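Long-range contact in alpha-/beta-galactoside alpha-2,3-sialyltransferase (Photobacterium phosphoreum, PDB 2ZWI), which probably transfers sialic acid in alpha-2,3 linkage to alpha- or beta-galactosides, using a GT-B fold that holds cytidine monophosphate between two domains: residues T218-E223 with E306-T311. Sequence-based numbering, arbitrary orientation.
With C5P (cytidine-5'-monophosphate), chain C.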
ATOM      1  N   THR A 218       5.542  14.213  -3.183  1.00 15.70           N
ATOM      2  CA  THR A 218       5.833  13.466  -1.963  1.00 15.97           C
ATOM      3  C   THR A 218       6.614  14.279  -0.936  1.00 16.36           C
ATOM      4  O   THR A 218       6.626  13.945   0.259  1.00 16.45           O
ATOM      5  CB  THR A 218       6.647  12.197  -2.288  1.00 15.79           C
ATOM      6  OG1 THR A 218       7.830  12.568  -3.010  1.00 15.05           O
ATOM      7  CG2 THR A 218       5.820  11.235  -3.133  1.00 14.90           C
ATOM      8  N   GLY A 219       7.278  15.335  -1.405  1.00 16.51           N
ATOM      9  CA  GLY A 219       8.205  16.102  -0.574  1.00 16.61           C
ATOM     10  C   GLY A 219       9.467  15.309  -0.277  1.00 16.84           C
ATOM     11  O   GLY A 219      10.200  15.633   0.653  1.00 17.22           O
ATOM     12  N   PHE A 220       9.714  14.262  -1.061  1.00 16.61           N
ATOM     13  CA  PHE A 220      10.871  13.398  -0.848  1.00 16.68           C
ATOM     14  C   PHE A 220      11.816  13.405  -2.043  1.00 16.95           C
ATOM     15  O   PHE A 220      11.385  13.252  -3.183  1.00 17.19           O
ATOM     16  CB  PHE A 220      10.454  11.955  -0.521  1.00 16.08           C
ATOM     17  CG  PHE A 220      11.616  10.993  -0.473  1.00 15.94           C
ATOM     18  CD1 PHE A 220      12.515  11.009   0.600  1.00 14.40           C
ATOM     19  CD2 PHE A 220      11.836  10.099  -1.511  1.00 15.06           C
ATOM     20  CE1 PHE A 220      13.598  10.139   0.634  1.00 14.07           C
ATOM     21  CE2 PHE A 220      12.933   9.226  -1.484  1.00 14.53           C
ATOM     22  CZ  PHE A 220      13.810   9.250  -0.408  1.00 14.92           C
ATOM     23  N   ASN A 221      13.106  13.562  -1.761  1.00 16.45           N
ATOM     24  CA  ASN A 221      14.152  13.512  -2.774  1.00 16.28           C
ATOM     25  C   ASN A 221      15.216  12.558  -2.260  1.00 15.85           C
ATOM     26  O   ASN A 221      15.709  12.748  -1.146  1.00 15.66           O
ATOM     27  CB  ASN A 221      14.753  14.912  -2.970  1.00 16.79           C
ATOM     28  CG  ASN A 221      15.721  14.984  -4.125  1.00 17.58           C
ATOM     29  OD1 ASN A 221      16.628  14.166  -4.251  1.00 19.02           O
ATOM     30  ND2 ASN A 221      15.547  15.999  -4.968  1.00 19.89           N
ATOM     31  N   PRO A 222      15.546  11.509  -3.047  1.00 15.43           N
ATOM     32  CA  PRO A 222      16.411  10.428  -2.571  1.00 15.38           C
ATOM     33  C   PRO A 222      17.903  10.744  -2.530  1.00 15.27           C
ATOM     34  O   PRO A 222      18.684   9.851  -2.220  1.00 14.53           O
ATOM     35  CB  PRO A 222      16.173   9.324  -3.607  1.00 15.24           C
ATOM     36  CG  PRO A 222      15.896  10.065  -4.852  1.00 15.51           C
ATOM     37  CD  PRO A 222      15.080  11.250  -4.421  1.00 15.49           C
ATOM     38  N   GLU A 223      18.293  11.979  -2.850  1.00 15.33           N
ATOM     39  CA  GLU A 223      19.714  12.320  -2.967  1.00 16.20           C
ATOM     40  C   GLU A 223      20.511  12.068  -1.679  1.00 15.47           C
ATOM     41  O   GLU A 223      21.557  11.437  -1.739  1.00 15.03           O
ATOM     42  CB  GLU A 223      19.914  13.755  -3.475  1.00 16.63           C
ATOM     43  CG  GLU A 223      21.377  14.120  -3.782  1.00 21.25           C
ATOM     44  CD  GLU A 223      22.059  13.165  -4.772  1.00 28.38           C
ATOM     45  OE1 GLU A 223      21.362  12.575  -5.648  1.00 30.84           O
ATOM     46  OE2 GLU A 223      23.306  13.006  -4.674  1.00 31.58           O
ATOM     47  N   GLU A 306       7.642   3.041   0.608  1.00 14.27           N
ATOM     48  CA  GLU A 306       7.342   2.940  -0.830  1.00 14.62           C
ATOM     49  C   GLU A 306       7.910   4.104  -1.670  1.00 14.22           C
ATOM     50  O   GLU A 306       8.162   3.932  -2.862  1.00 14.43           O
ATOM     51  CB  GLU A 306       5.852   2.672  -1.128  1.00 14.83           C
ATOM     52  CG  GLU A 306       4.818   3.216  -0.161  1.00 18.57           C
ATOM     53  CD  GLU A 306       4.809   2.473   1.164  1.00 20.77           C
ATOM     54  OE1 GLU A 306       4.473   1.262   1.233  1.00 25.44           O
ATOM     55  OE2 GLU A 306       5.166   3.112   2.147  1.00 19.84           O
ATOM     56  N   ALA A 307       8.133   5.261  -1.046  1.00 13.82           N
ATOM     57  CA  ALA A 307       8.858   6.364  -1.697  1.00 13.56           C
ATOM     58  C   ALA A 307      10.323   5.991  -1.988  1.00 13.44           C
ATOM     59  O   ALA A 307      10.857   6.336  -3.048  1.00 12.89           O
ATOM     60  CB  ALA A 307       8.762   7.651  -0.876  1.00 12.96           C
ATOM     61  N   LEU A 308      10.957   5.275  -1.055  1.00 13.09           N
ATOM     62  CA  LEU A 308      12.293   4.723  -1.268  1.00 13.36           C
ATOM     63  C   LEU A 308      12.298   3.732  -2.421  1.00 13.15           C
ATOM     64  O   LEU A 308      13.237   3.699  -3.223  1.00 13.32           O
ATOM     65  CB  LEU A 308      12.827   4.013  -0.015  1.00 13.68           C
ATOM     66  CG  LEU A 308      12.915   4.783   1.309  1.00 15.42           C
ATOM     67  CD1 LEU A 308      13.563   3.924   2.395  1.00 16.40           C
ATOM     68  CD2 LEU A 308      13.666   6.068   1.124  1.00 15.24           C
ATOM     69  N   ILE A 309      11.266   2.895  -2.474  1.00 12.87           N
ATOM     70  CA  ILE A 309      11.162   1.906  -3.537  1.00 12.39           C
ATOM     71  C   ILE A 309      11.012   2.603  -4.894  1.00 12.20           C
ATOM     72  O   ILE A 309      11.737   2.292  -5.843  1.00 12.57           O
ATOM     73  CB  ILE A 309       9.999   0.903  -3.304  1.00 11.93           C
ATOM     74  CG1 ILE A 309      10.222   0.111  -2.007  1.00 11.78           C
ATOM     75  CG2 ILE A 309       9.891  -0.050  -4.492  1.00 11.85           C
ATOM     76  CD1 ILE A 309       8.967  -0.571  -1.460  1.00 12.35           C
ATOM     77  N   MET A 310      10.063   3.531  -4.980  1.00 12.15           N
ATOM     78  CA  MET A 310       9.720   4.155  -6.263  1.00 13.21           C
ATOM     79  C   MET A 310      10.894   4.958  -6.836  1.00 13.94           C
ATOM     80  O   MET A 310      11.091   4.986  -8.061  1.00 13.81           O
ATOM     81  CB  MET A 310       8.454   5.021  -6.141  1.00 12.66           C
ATOM     82  CG  MET A 310       7.810   5.373  -7.485  1.00 12.66           C
ATOM     83  SD  MET A 310       7.323   3.919  -8.435  1.00 14.25           S
ATOM     84  CE  MET A 310       5.700   3.581  -7.766  1.00 11.82           C
ATOM     85  N   THR A 311      11.683   5.567  -5.945  1.00 14.42           N
ATOM     86  CA  THR A 311      12.829   6.390  -6.339  1.00 15.23           C
ATOM     87  C   THR A 311      14.123   5.586  -6.528  1.00 16.36           C
ATOM     88  O   THR A 311      15.192   6.161  -6.748  1.00 16.63           O
ATOM     89  CB  THR A 311      13.051   7.600  -5.370  1.00 15.40           C
ATOM     90  OG1 THR A 311      13.322   7.148  -4.036  1.00 13.94           O
ATOM     91  CG2 THR A 311      11.842   8.514  -5.357  1.00 14.68           C
TER
HETATM   92  O3P C5P C   1       3.892  -1.658   9.399  1.00 13.32           O
HETATM   93  P   C5P C   1       2.609  -1.192   8.827  1.00 12.40           P
HETATM   94  O1P C5P C   1       1.922  -2.375   8.213  1.00 15.01           O
HETATM   95  O2P C5P C   1       1.855  -0.419   9.875  1.00 13.79           O
HETATM   96  O5' C5P C   1       3.009  -0.200   7.639  1.00 12.47           O
HETATM   97  C5' C5P C   1       2.058   0.654   7.010  1.00 13.08           C
HETATM   98  C4' C5P C   1       2.832   1.668   6.183  1.00 11.37           C
HETATM   99  O4' C5P C   1       3.722   2.427   7.023  1.00 12.31           O
HETATM  100  C3' C5P C   1       3.754   0.993   5.177  1.00 11.25           C
HETATM  101  O3' C5P C   1       3.076   0.691   3.964  1.00 12.50           O
HETATM  102  C2' C5P C   1       4.818   2.035   4.952  1.00 10.86           C
HETATM  103  O2' C5P C   1       4.300   3.117   4.171  1.00 11.33           O
HETATM  104  C1' C5P C   1       4.970   2.633   6.335  1.00 10.13           C
HETATM  105  N1  C5P C   1       6.105   2.133   7.122  1.00  9.59           N
HETATM  106  C2  C5P C   1       7.385   2.665   6.857  1.00 10.05           C
HETATM  107  N3  C5P C   1       8.448   2.276   7.588  1.00  9.10           N
HETATM  108  C4  C5P C   1       8.307   1.363   8.572  1.00  8.47           C
HETATM  109  C5  C5P C   1       7.061   0.821   8.863  1.00  8.66           C
HETATM  110  C6  C5P C   1       5.951   1.232   8.111  1.00  9.40           C
HETATM  111  O2  C5P C   1       7.547   3.485   5.927  1.00 10.90           O
HETATM  112  N4  C5P C   1       9.400   1.010   9.288  1.00  9.36           N
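Residues 218-223 span the turn from the end of helix 208-218 to the start of helix 223-230, and lie against the last turn of the short helix 305-310. Gly219, with positive phi, is the first residue beyond helix 208-218; the CA atoms of Phe220 and Ala307 are then 7.4 Å apart, and those of Pro222 and Thr311 6.6 Å. Both ends of the linker are tied locally. Thr218 OG1 accepts from Phe220 N in an ST turn, and Asn221 OD1 caps the next helix by accepting from Glu223 N.

Phe220 carries most of the contact. With CG anti to the backbone N (chi1 172°), its ring projects toward helix 305-310, while Pro222 N lies over one face, offset toward the rim. CZ meets Leu308 CD2 at 3.5 Å, the two side chains crossing at about a right angle, and CD2 packs on Ala307 CB at 4.0 Å. Thr311 OG1 lies in the ring plane, at the edge, 3.3 Å from Phe220 CE2. Pro222 extends the apolar surface, its CG resting 3.8 Å from Thr311 CB.

The hydroxyl of Thr311 stands between its own backbone N and carbonyl carbon (chi1 61°), from where OG1 donates to Ala307 O over 2.8 Å, on a lone pair of that carbonyl. Thr311 N also donates to Ala307 O, so two bonds grip one acceptor where the helix ends.

In this GT-B fold, helix 305-310 joins strands 297-299 and 317-321 of one parallel sheet; Glu306 OE1 accepts from the nucleotide's O3'. The contact is buried and mostly apolar, and Thr311 OG1 and Ala307 O, both bordering the Phe220 ring, are paired within one helical turn; packing joins the linker to a helix whose beginning binds the CMP ribose.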